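Local coordinates for DNA polymerase III subunit beta (PDB 4S3I), which forms a sliding clamp on DNA that tethers DNA polymerases and other proteins to it and so confers processivity, at residues T177-L185 and A365-P373; S269-I280 and F291-A302. All coordinates share one frame; numbering follows the deposited sequence.

Interaction 1: residues T177-L185 and A365-P373; sequences TKRLSYTQL and AKISTLMMP
Tyr182 lays the face of its ring over the CB of Ser368, which sits 4.0 Å from the ring centroid and 28° off the ring normal, a CH-pi contact. The ring is brought there by chi1 of 65°, which sets CG between the backbone N and the carbonyl carbon; Tyr247 meets the same ring, while Ser368 OG bonds to Gln353. The two strands run antiparallel, their axes approaching to 4.6 Å, with directions 162° from each other. Tyr182 with Ser368 and Leu180 with Leu370 are hydrogen-bonded pairs, each joined by two N-H...O bonds. Strand 179-185 of the central clamp domain thus joins strand 368-371, and one antiparallel sheet continues from the central into the C-terminal domain of the beta clamp. The sheet's other side carries Ser181 and Thr369, a non-hydrogen-bonded pair whose OG and OG1 hydroxyls share a hydrogen bond of 2.8 Å. On that side Arg179 bridges by salt bridges to Asp176 and Glu329. Toward the Ala365 end, Thr183 OG1 donates to Lys366 O over 2.8 Å, from well above the carbonyl plane, and a water donating to this OG1 accepts from Lys366 N. Thr183 CB also packs 3.7 Å from Ile367 CD1.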
loop_
_atom_site.group_PDB
_atom_site.type_symbol
_atom_site.label_atom_id
_atom_site.label_comp_id
_atom_site.label_asym_id
_atom_site.label_seq_id
_atom_site.Cartn_x
_atom_site.Cartn_y
_atom_site.Cartn_z
ATOM N N THR A 177 -24.444 15.238 -6.830
ATOM C CA THR A 177 -25.649 15.185 -7.684
ATOM C C THR A 177 -26.377 13.838 -7.794
ATOM O O THR A 177 -27.529 13.809 -8.230
ATOM C CB THR A 177 -25.421 15.747 -9.119
ATOM O OG1 THR A 177 -24.553 14.868 -9.856
ATOM C CG2 THR A 177 -24.832 17.146 -9.056
ATOM N N LYS A 178 -25.721 12.740 -7.420
ATOM C CA LYS A 178 -26.387 11.439 -7.359
ATOM C C LYS A 178 -26.841 11.185 -5.930
ATOM O O LYS A 178 -27.791 10.436 -5.670
ATOM C CB LYS A 178 -25.440 10.309 -7.771
ATOM C CG LYS A 178 -24.968 10.336 -9.218
ATOM C CD LYS A 178 -26.139 10.312 -10.191
ATOM C CE LYS A 178 -25.718 9.849 -11.586
ATOM N NZ LYS A 178 -25.917 8.382 -11.773
ATOM N N ARG A 179 -26.130 11.809 -5.001
ATOM C CA ARG A 179 -26.382 11.624 -3.583
ATOM C C ARG A 179 -25.967 12.880 -2.843
ATOM O O ARG A 179 -25.200 13.706 -3.358
ATOM C CB ARG A 179 -25.606 10.424 -3.055
ATOM C CG ARG A 179 -24.179 10.408 -3.547
ATOM C CD ARG A 179 -23.393 9.268 -2.984
ATOM N NE ARG A 179 -22.049 9.224 -3.562
ATOM C CZ ARG A 179 -21.063 8.487 -3.071
ATOM N NH1 ARG A 179 -21.282 7.738 -2.003
ATOM N NH2 ARG A 179 -19.869 8.498 -3.650
ATOM N N LEU A 180 -26.488 13.022 -1.636
ATOM C CA LEU A 180 -26.299 14.233 -0.861
ATOM C C LEU A 180 -26.265 13.792 0.581
ATOM O O LEU A 180 -27.161 13.067 1.034
ATOM C CB LEU A 180 -27.463 15.191 -1.118
ATOM C CG LEU A 180 -27.507 16.504 -0.342
ATOM C CD1 LEU A 180 -27.919 17.634 -1.266
ATOM C CD2 LEU A 180 -28.480 16.382 0.811
ATOM N N SER A 181 -25.209 14.180 1.289
ATOM C CA SER A 181 -25.085 13.840 2.700
ATOM C C SER A 181 -25.034 15.129 3.477
ATOM O O SER A 181 -24.389 16.105 3.055
ATOM C CB SER A 181 -23.836 13.009 2.975
ATOM O OG SER A 181 -23.974 11.715 2.435
ATOM N N TYR A 182 -25.720 15.141 4.613
ATOM C CA TYR A 182 -25.817 16.357 5.405
ATOM C C TYR A 182 -25.881 16.053 6.883
ATOM O O TYR A 182 -26.177 14.923 7.291
ATOM C CB TYR A 182 -27.045 17.172 4.997
ATOM C CG TYR A 182 -28.361 16.480 5.299
ATOM C CD1 TYR A 182 -28.954 15.646 4.361
ATOM C CD2 TYR A 182 -29.013 16.669 6.517
ATOM C CE1 TYR A 182 -30.156 15.012 4.620
ATOM C CE2 TYR A 182 -30.212 16.038 6.787
ATOM C CZ TYR A 182 -30.776 15.208 5.833
ATOM O OH TYR A 182 -31.971 14.575 6.082
ATOM N N THR A 183 -25.606 17.071 7.687
ATOM C CA THR A 183 -25.833 16.967 9.111
ATOM C C THR A 183 -26.110 18.349 9.628
ATOM O O THR A 183 -25.678 19.357 9.042
ATOM C CB THR A 183 -24.649 16.341 9.857
ATOM O OG1 THR A 183 -25.013 16.103 11.225
ATOM C CG2 THR A 183 -23.425 17.257 9.813
ATOM N N GLN A 184 -26.861 18.405 10.713
ATOM C CA GLN A 184 -27.135 19.672 11.348
ATOM C C GLN A 184 -26.562 19.596 12.758
ATOM O O GLN A 184 -26.939 18.723 13.548
ATOM C CB GLN A 184 -28.638 19.964 11.340
ATOM C CG GLN A 184 -28.980 21.441 11.513
ATOM C CD GLN A 184 -30.321 21.812 10.892
ATOM O OE1 GLN A 184 -30.419 22.038 9.683
ATOM N NE2 GLN A 184 -31.361 21.874 11.720
ATOM N N LEU A 185 -25.620 20.488 13.060
ATOM C CA LEU A 185 -24.993 20.515 14.376
ATOM C C LEU A 185 -25.612 21.635 15.204
ATOM O O LEU A 185 -25.430 22.821 14.908
ATOM C CB LEU A 185 -23.486 20.727 14.248
ATOM C CG LEU A 185 -22.806 19.735 13.299
ATOM C CD1 LEU A 185 -21.412 20.216 12.922
ATOM C CD2 LEU A 185 -22.735 18.382 13.951
ATOM N N ALA A 365 -21.315 13.701 14.988
ATOM C CA ALA A 365 -22.257 14.202 14.001
ATOM C C ALA A 365 -23.120 13.025 13.549
ATOM O O ALA A 365 -22.606 11.915 13.402
ATOM C CB ALA A 365 -21.521 14.783 12.823
ATOM N N LYS A 366 -24.405 13.260 13.293
ATOM C CA LYS A 366 -25.235 12.226 12.668
ATOM C C LYS A 366 -25.556 12.608 11.236
ATOM O O LYS A 366 -26.274 13.572 10.978
ATOM C CB LYS A 366 -26.516 11.979 13.463
ATOM C CG LYS A 366 -26.272 11.672 14.932
ATOM C CD LYS A 366 -27.553 11.202 15.598
ATOM C CE LYS A 366 -27.362 11.016 17.094
ATOM N NZ LYS A 366 -28.683 10.685 17.720
ATOM N N ILE A 367 -25.006 11.835 10.312
ATOM C CA ILE A 367 -25.092 12.129 8.890
ATOM C C ILE A 367 -26.252 11.335 8.291
ATOM O O ILE A 367 -26.443 10.166 8.630
ATOM C CB ILE A 367 -23.770 11.739 8.160
ATOM C CG1 ILE A 367 -22.739 12.874 8.235
ATOM C CG2 ILE A 367 -24.021 11.442 6.687
ATOM C CD1 ILE A 367 -22.461 13.407 9.616
ATOM N N SER A 368 -27.021 11.977 7.417
ATOM C CA SER A 368 -28.092 11.325 6.679
ATOM C C SER A 368 -27.700 11.417 5.225
ATOM O O SER A 368 -27.095 12.414 4.818
ATOM C CB SER A 368 -29.424 12.067 6.902
ATOM O OG SER A 368 -29.784 12.061 8.267
ATOM N N THR A 369 -28.026 10.397 4.438
ATOM C CA THR A 369 -27.728 10.443 3.017
ATOM C C THR A 369 -28.985 10.238 2.174
ATOM O O THR A 369 -29.747 9.278 2.378
ATOM C CB THR A 369 -26.671 9.398 2.613
ATOM O OG1 THR A 369 -25.477 9.571 3.393
ATOM C CG2 THR A 369 -26.335 9.540 1.129
ATOM N N LEU A 370 -29.196 11.144 1.229
ATOM C CA LEU A 370 -30.302 11.039 0.287
ATOM C C LEU A 370 -29.744 10.556 -1.050
ATOM O O LEU A 370 -28.767 11.115 -1.549
ATOM C CB LEU A 370 -30.987 12.398 0.125
ATOM C CG LEU A 370 -32.141 12.402 -0.879
ATOM C CD1 LEU A 370 -33.390 11.769 -0.268
ATOM C CD2 LEU A 370 -32.437 13.806 -1.400
ATOM N N MET A 371 -30.358 9.522 -1.625
ATOM C CA MET A 371 -29.837 8.880 -2.837
ATOM C C MET A 371 -30.905 8.692 -3.902
ATOM O O MET A 371 -32.054 8.402 -3.580
ATOM C CB MET A 371 -29.276 7.497 -2.497
ATOM C CG MET A 371 -27.857 7.488 -2.012
ATOM S SD MET A 371 -27.525 5.947 -1.150
ATOM C CE MET A 371 -27.886 4.750 -2.435
ATOM N N MET A 372 -30.511 8.832 -5.167
ATOM C CA MET A 372 -31.377 8.489 -6.288
ATOM C C MET A 372 -31.320 6.972 -6.493
ATOM O O MET A 372 -30.230 6.392 -6.512
ATOM C CB MET A 372 -30.895 9.168 -7.574
ATOM C CG MET A 372 -30.858 10.686 -7.506
ATOM S SD MET A 372 -29.835 11.429 -8.807
ATOM C CE MET A 372 -30.653 10.848 -10.289
ATOM N N PRO A 373 -32.492 6.320 -6.651
ATOM C CA PRO A 373 -32.505 4.871 -6.896
ATOM C C PRO A 373 -32.209 4.544 -8.355
ATOM O O PRO A 373 -32.192 5.448 -9.198
ATOM C CB PRO A 373 -33.948 4.488 -6.579
ATOM C CG PRO A 373 -34.734 5.718 -6.983
ATOM C CD PRO A 373 -33.858 6.871 -6.536
HETATM O O HOH W 1 -25.658 15.678 13.998
#

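Interaction 2: residues S269-I280 and F291-A302; sequences SIKLCSSLSSTI and FESLDSEHSETA
This is a mixed apolar and polar contact in the C-terminal domain, where the C-terminal part of helix 263-273 and the turn into strand 279-284 meet strand 288-293 and the loop leading to strand 301-307. Along the helix the evidence is a CH-pi contact: Ser269 CB stands 3.5 Å from the Phe291 ring centroid, only 9° off the normal, while Ile270 CG1 approaches the ring obliquely. One turn on, Cys273 SG lies 3.7 Å from Phe291 CB, and Ala302 CB packs against Cys273 CA. Leu276 reaches across with CD1 against the Thr301 backbone and Ala302 CB.

The polar half centres on Asp295. Its OD1 takes two backbone N-H groups, from Ser278 N at 2.7 Å on the syn lone pair and from Thr279 N at 2.9 Å from above the carboxylate plane; Ser278 OG lies unusually close to OD2, so that bond is doubtful in detail. With chi1 at 65° the carboxylate turns back to the 278-279 backbone, and the two N-H bonds should fix its rotation and favour a charged form. Leu294 N to Thr279 O (2.9 Å) continues the pairing of the two strands, Ile280 facing Ser293 as an antiparallel non-hydrogen-bonded pair. A water donates to Leu276 O and Glu300 OE1 and accepts from Glu297 N, pinning the type II turn 297-300 to the loop after the helix. Glu300 OE1 also forms a salt bridge with Lys76 of the second subunit.

Thr301 and Ala302 pair with an antiparallel strand of that subunit, and Leu272 and Ala302 pack on its Phe107. A sheet continued across the subunit boundary, with a helix packed against it, is the arrangement by which beta sliding clamps close their dimeric ring.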
loop_
_atom_site.group_PDB
_atom_site.type_symbol
_atom_site.label_atom_id
_atom_site.label_comp_id
_atom_site.label_asym_id
_atom_site.label_seq_id
_atom_site.Cartn_x
_atom_site.Cartn_y
_atom_site.Cartn_z
ATOM N N SER A 269 -24.345 -8.084 3.036
ATOM C CA SER A 269 -25.147 -8.598 1.931
ATOM C C SER A 269 -24.871 -7.831 0.638
ATOM O O SER A 269 -24.770 -8.427 -0.439
ATOM C CB SER A 269 -26.634 -8.542 2.297
ATOM O OG SER A 269 -26.910 -9.428 3.370
ATOM N N ILE A 270 -24.749 -6.512 0.760
ATOM C CA ILE A 270 -24.460 -5.648 -0.381
ATOM C C ILE A 270 -23.065 -5.895 -0.964
ATOM O O ILE A 270 -22.900 -5.981 -2.189
ATOM C CB ILE A 270 -24.645 -4.176 0.004
ATOM C CG1 ILE A 270 -26.139 -3.905 0.195
ATOM C CG2 ILE A 270 -24.061 -3.253 -1.063
ATOM C CD1 ILE A 270 -26.432 -2.646 0.967
ATOM N N LYS A 271 -22.063 -6.019 -0.097
ATOM C CA LYS A 271 -20.721 -6.377 -0.558
ATOM C C LYS A 271 -20.749 -7.695 -1.305
ATOM O O LYS A 271 -20.097 -7.862 -2.339
ATOM C CB LYS A 271 -19.746 -6.470 0.616
ATOM C CG LYS A 271 -19.425 -5.134 1.247
ATOM C CD LYS A 271 -18.566 -5.299 2.497
ATOM C CE LYS A 271 -18.237 -3.936 3.105
ATOM N NZ LYS A 271 -17.655 -4.031 4.484
ATOM N N LEU A 272 -21.513 -8.638 -0.767
ATOM C CA LEU A 272 -21.619 -9.973 -1.340
ATOM C C LEU A 272 -22.119 -9.925 -2.787
ATOM O O LEU A 272 -21.558 -10.578 -3.665
ATOM C CB LEU A 272 -22.565 -10.819 -0.481
ATOM C CG LEU A 272 -22.670 -12.292 -0.834
ATOM C CD1 LEU A 272 -21.265 -12.814 -1.057
ATOM C CD2 LEU A 272 -23.347 -13.089 0.274
ATOM N N CYS A 273 -23.176 -9.157 -3.044
ATOM C CA CYS A 273 -23.713 -9.072 -4.410
ATOM C C CYS A 273 -22.821 -8.196 -5.281
ATOM O O CYS A 273 -22.780 -8.356 -6.500
ATOM C CB CYS A 273 -25.160 -8.556 -4.404
ATOM S SG CYS A 273 -26.328 -9.695 -3.611
ATOM N N SER A 274 -22.085 -7.296 -4.632
ATOM C CA SER A 274 -21.180 -6.369 -5.316
ATOM C C SER A 274 -20.017 -7.074 -5.972
ATOM O O SER A 274 -19.268 -6.469 -6.735
ATOM C CB SER A 274 -20.613 -5.340 -4.337
ATOM O OG SER A 274 -21.587 -4.382 -4.017
ATOM N N SER A 275 -19.841 -8.347 -5.649
ATOM C CA SER A 275 -18.773 -9.117 -6.249
ATOM C C SER A 275 -19.024 -9.249 -7.746
ATOM O O SER A 275 -18.083 -9.389 -8.532
ATOM C CB SER A 275 -18.682 -10.495 -5.609
ATOM O OG SER A 275 -19.844 -11.246 -5.874
ATOM N N LEU A 276 -20.295 -9.184 -8.140
ATOM C CA LEU A 276 -20.667 -9.416 -9.536
ATOM C C LEU A 276 -21.393 -8.241 -10.215
ATOM O O LEU A 276 -21.716 -8.318 -11.400
ATOM C CB LEU A 276 -21.517 -10.689 -9.659
ATOM C CG LEU A 276 -20.821 -12.022 -9.391
ATOM C CD1 LEU A 276 -21.749 -13.188 -9.731
ATOM C CD2 LEU A 276 -19.531 -12.107 -10.213
ATOM N N SER A 277 -21.653 -7.168 -9.477
ATOM C CA SER A 277 -22.438 -6.053 -10.023
ATOM C C SER A 277 -22.142 -4.743 -9.300
ATOM O O SER A 277 -21.558 -4.750 -8.219
ATOM C CB SER A 277 -23.926 -6.357 -9.896
ATOM O OG SER A 277 -24.299 -6.382 -8.532
ATOM N N SER A 278 -22.553 -3.618 -9.883
ATOM C CA SER A 278 -22.392 -2.328 -9.207
ATOM C C SER A 278 -23.746 -1.832 -8.716
ATOM O O SER A 278 -23.827 -0.924 -7.880
ATOM C CB SER A 278 -21.769 -1.290 -10.143
ATOM O OG SER A 278 -22.692 -0.906 -11.137
ATOM N N THR A 279 -24.808 -2.425 -9.255
ATOM C CA THR A 279 -26.160 -2.118 -8.796
ATOM C C THR A 279 -26.857 -3.379 -8.287
ATOM O O THR A 279 -26.568 -4.503 -8.719
ATOM C CB THR A 279 -27.014 -1.456 -9.897
ATOM O OG1 THR A 279 -27.141 -2.359 -10.992
ATOM C CG2 THR A 279 -26.379 -0.146 -10.380
ATOM N N ILE A 280 -27.784 -3.177 -7.369
ATOM C CA ILE A 280 -28.411 -4.271 -6.651
ATOM C C ILE A 280 -29.917 -4.051 -6.570
ATOM O O ILE A 280 -30.376 -2.934 -6.323
ATOM C CB ILE A 280 -27.822 -4.359 -5.220
ATOM C CG1 ILE A 280 -26.422 -4.984 -5.256
ATOM C CG2 ILE A 280 -28.725 -5.159 -4.286
ATOM C CD1 ILE A 280 -25.689 -4.884 -3.922
ATOM N N PHE A 291 -31.494 -9.685 -1.619
ATOM C CA PHE A 291 -30.554 -8.885 -2.400
ATOM C C PHE A 291 -30.176 -9.646 -3.661
ATOM O O PHE A 291 -29.771 -10.800 -3.580
ATOM C CB PHE A 291 -29.280 -8.609 -1.593
ATOM C CG PHE A 291 -29.516 -7.971 -0.243
ATOM C CD1 PHE A 291 -29.229 -6.624 -0.037
ATOM C CD2 PHE A 291 -29.980 -8.727 0.830
ATOM C CE1 PHE A 291 -29.423 -6.029 1.215
ATOM C CE2 PHE A 291 -30.179 -8.150 2.085
ATOM C CZ PHE A 291 -29.896 -6.799 2.284
ATOM N N GLU A 292 -30.294 -8.999 -4.822
ATOM C CA GLU A 292 -29.940 -9.632 -6.095
ATOM C C GLU A 292 -29.090 -8.705 -6.945
ATOM O O GLU A 292 -29.384 -7.516 -7.053
ATOM C CB GLU A 292 -31.202 -10.003 -6.897
ATOM C CG GLU A 292 -32.027 -11.145 -6.315
ATOM C CD GLU A 292 -33.358 -11.355 -7.029
ATOM O OE1 GLU A 292 -34.239 -10.472 -6.924
ATOM O OE2 GLU A 292 -33.520 -12.407 -7.688
ATOM N N SER A 293 -28.055 -9.255 -7.568
ATOM C CA SER A 293 -27.219 -8.475 -8.477
ATOM C C SER A 293 -28.078 -7.986 -9.635
ATOM O O SER A 293 -28.940 -8.718 -10.119
ATOM C CB SER A 293 -26.057 -9.315 -9.001
ATOM O OG SER A 293 -26.518 -10.458 -9.696
ATOM N N LEU A 294 -27.858 -6.747 -10.070
ATOM C CA LEU A 294 -28.735 -6.132 -11.063
ATOM C C LEU A 294 -28.043 -5.881 -12.406
ATOM O O LEU A 294 -28.552 -6.278 -13.458
ATOM C CB LEU A 294 -29.340 -4.848 -10.484
ATOM C CG LEU A 294 -30.440 -4.077 -11.216
ATOM C CD1 LEU A 294 -31.637 -4.958 -11.563
ATOM C CD2 LEU A 294 -30.881 -2.910 -10.342
ATOM N N ASP A 295 -26.884 -5.228 -12.381
ATOM C CA ASP A 295 -26.184 -4.941 -13.639
ATOM C C ASP A 295 -25.022 -5.913 -13.868
ATOM O O ASP A 295 -23.994 -5.564 -14.462
ATOM C CB ASP A 295 -25.739 -3.468 -13.747
ATOM C CG ASP A 295 -24.694 -3.083 -12.714
ATOM O OD1 ASP A 295 -24.505 -3.843 -11.739
ATOM O OD2 ASP A 295 -24.067 -2.008 -12.876
ATOM N N SER A 296 -25.212 -7.141 -13.393
ATOM C CA SER A 296 -24.247 -8.219 -13.600
ATOM C C SER A 296 -24.304 -8.683 -15.041
ATOM O O SER A 296 -25.361 -8.613 -15.679
ATOM C CB SER A 296 -24.560 -9.393 -12.674
ATOM O OG SER A 296 -25.849 -9.917 -12.923
ATOM N N GLU A 297 -23.162 -9.153 -15.546
ATOM C CA GLU A 297 -23.064 -9.734 -16.881
ATOM C C GLU A 297 -24.084 -10.848 -17.065
ATOM O O GLU A 297 -24.521 -11.464 -16.091
ATOM C CB GLU A 297 -21.669 -10.318 -17.096
ATOM C CG GLU A 297 -20.535 -9.329 -16.898
ATOM C CD GLU A 297 -20.289 -8.473 -18.125
ATOM O OE1 GLU A 297 -20.789 -8.832 -19.217
ATOM O OE2 GLU A 297 -19.589 -7.445 -17.996
ATOM N N HIS A 298 -24.465 -11.105 -18.312
ATOM C CA HIS A 298 -25.326 -12.242 -18.605
ATOM C C HIS A 298 -24.619 -13.507 -18.125
ATOM O O HIS A 298 -23.397 -13.636 -18.276
ATOM C CB HIS A 298 -25.624 -12.331 -20.106
ATOM C CG HIS A 298 -26.628 -13.385 -20.462
ATOM N ND1 HIS A 298 -27.965 -13.281 -20.137
ATOM C CD2 HIS A 298 -26.492 -14.561 -21.119
ATOM C CE1 HIS A 298 -28.608 -14.349 -20.577
ATOM N NE2 HIS A 298 -27.735 -15.142 -21.177
ATOM N N SER A 299 -25.393 -14.412 -17.527
ATOM C CA SER A 299 -24.889 -15.672 -16.962
ATOM C C SER A 299 -24.175 -15.540 -15.607
ATOM O O SER A 299 -23.749 -16.548 -15.042
ATOM C CB SER A 299 -24.020 -16.458 -17.961
ATOM O OG SER A 299 -24.807 -17.084 -18.958
ATOM N N GLU A 300 -24.043 -14.318 -15.086
ATOM C CA GLU A 300 -23.471 -14.142 -13.758
ATOM C C GLU A 300 -24.553 -13.612 -12.841
ATOM O O GLU A 300 -25.156 -12.580 -13.138
ATOM C CB GLU A 300 -22.265 -13.203 -13.807
ATOM C CG GLU A 300 -21.137 -13.762 -14.670
ATOM C CD GLU A 300 -19.947 -12.833 -14.815
ATOM O OE1 GLU A 300 -19.886 -11.810 -14.099
ATOM O OE2 GLU A 300 -19.071 -13.138 -15.657
ATOM N N THR A 301 -24.835 -14.329 -11.751
ATOM C CA THR A 301 -25.834 -13.863 -10.779
ATOM C C THR A 301 -25.370 -14.059 -9.333
ATOM O O THR A 301 -24.620 -14.993 -9.035
ATOM C CB THR A 301 -27.222 -14.543 -10.946
ATOM O OG1 THR A 301 -27.200 -15.840 -10.339
ATOM C CG2 THR A 301 -27.611 -14.671 -12.411
ATOM N N ALA A 302 -25.832 -13.173 -8.452
ATOM C CA ALA A 302 -25.537 -13.230 -7.027
ATOM C C ALA A 302 -26.838 -12.938 -6.306
ATOM O O ALA A 302 -27.508 -11.957 -6.621
ATOM C CB ALA A 302 -24.478 -12.187 -6.645
HETATM O O HOH W 2 -21.051 -9.534 -13.642
#

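Overall arrangement
From the N terminus, the chain runs through the N-terminal domain before reaching strand 179-185 in the central domain, whose partner, 365-373, comes only near the C terminus; interaction 1 therefore closes a long loop, with 179 residues between its segments. Interaction 2 falls wholly within that loop: 269-280 and 291-302 are separated by just 10 residues, which belong largely to the hairpin of strands 279-284 and 288-293. The contacts nest without crossing. The centres of interactions 1 and 2 lie about 24 Å apart, and the two do not touch. Interaction 1 fastens the central domain to the C-terminal one, whereas interaction 2 organises the C-terminal domain's edge at the second subunit. Helix 324-332 has side-chain contacts with both.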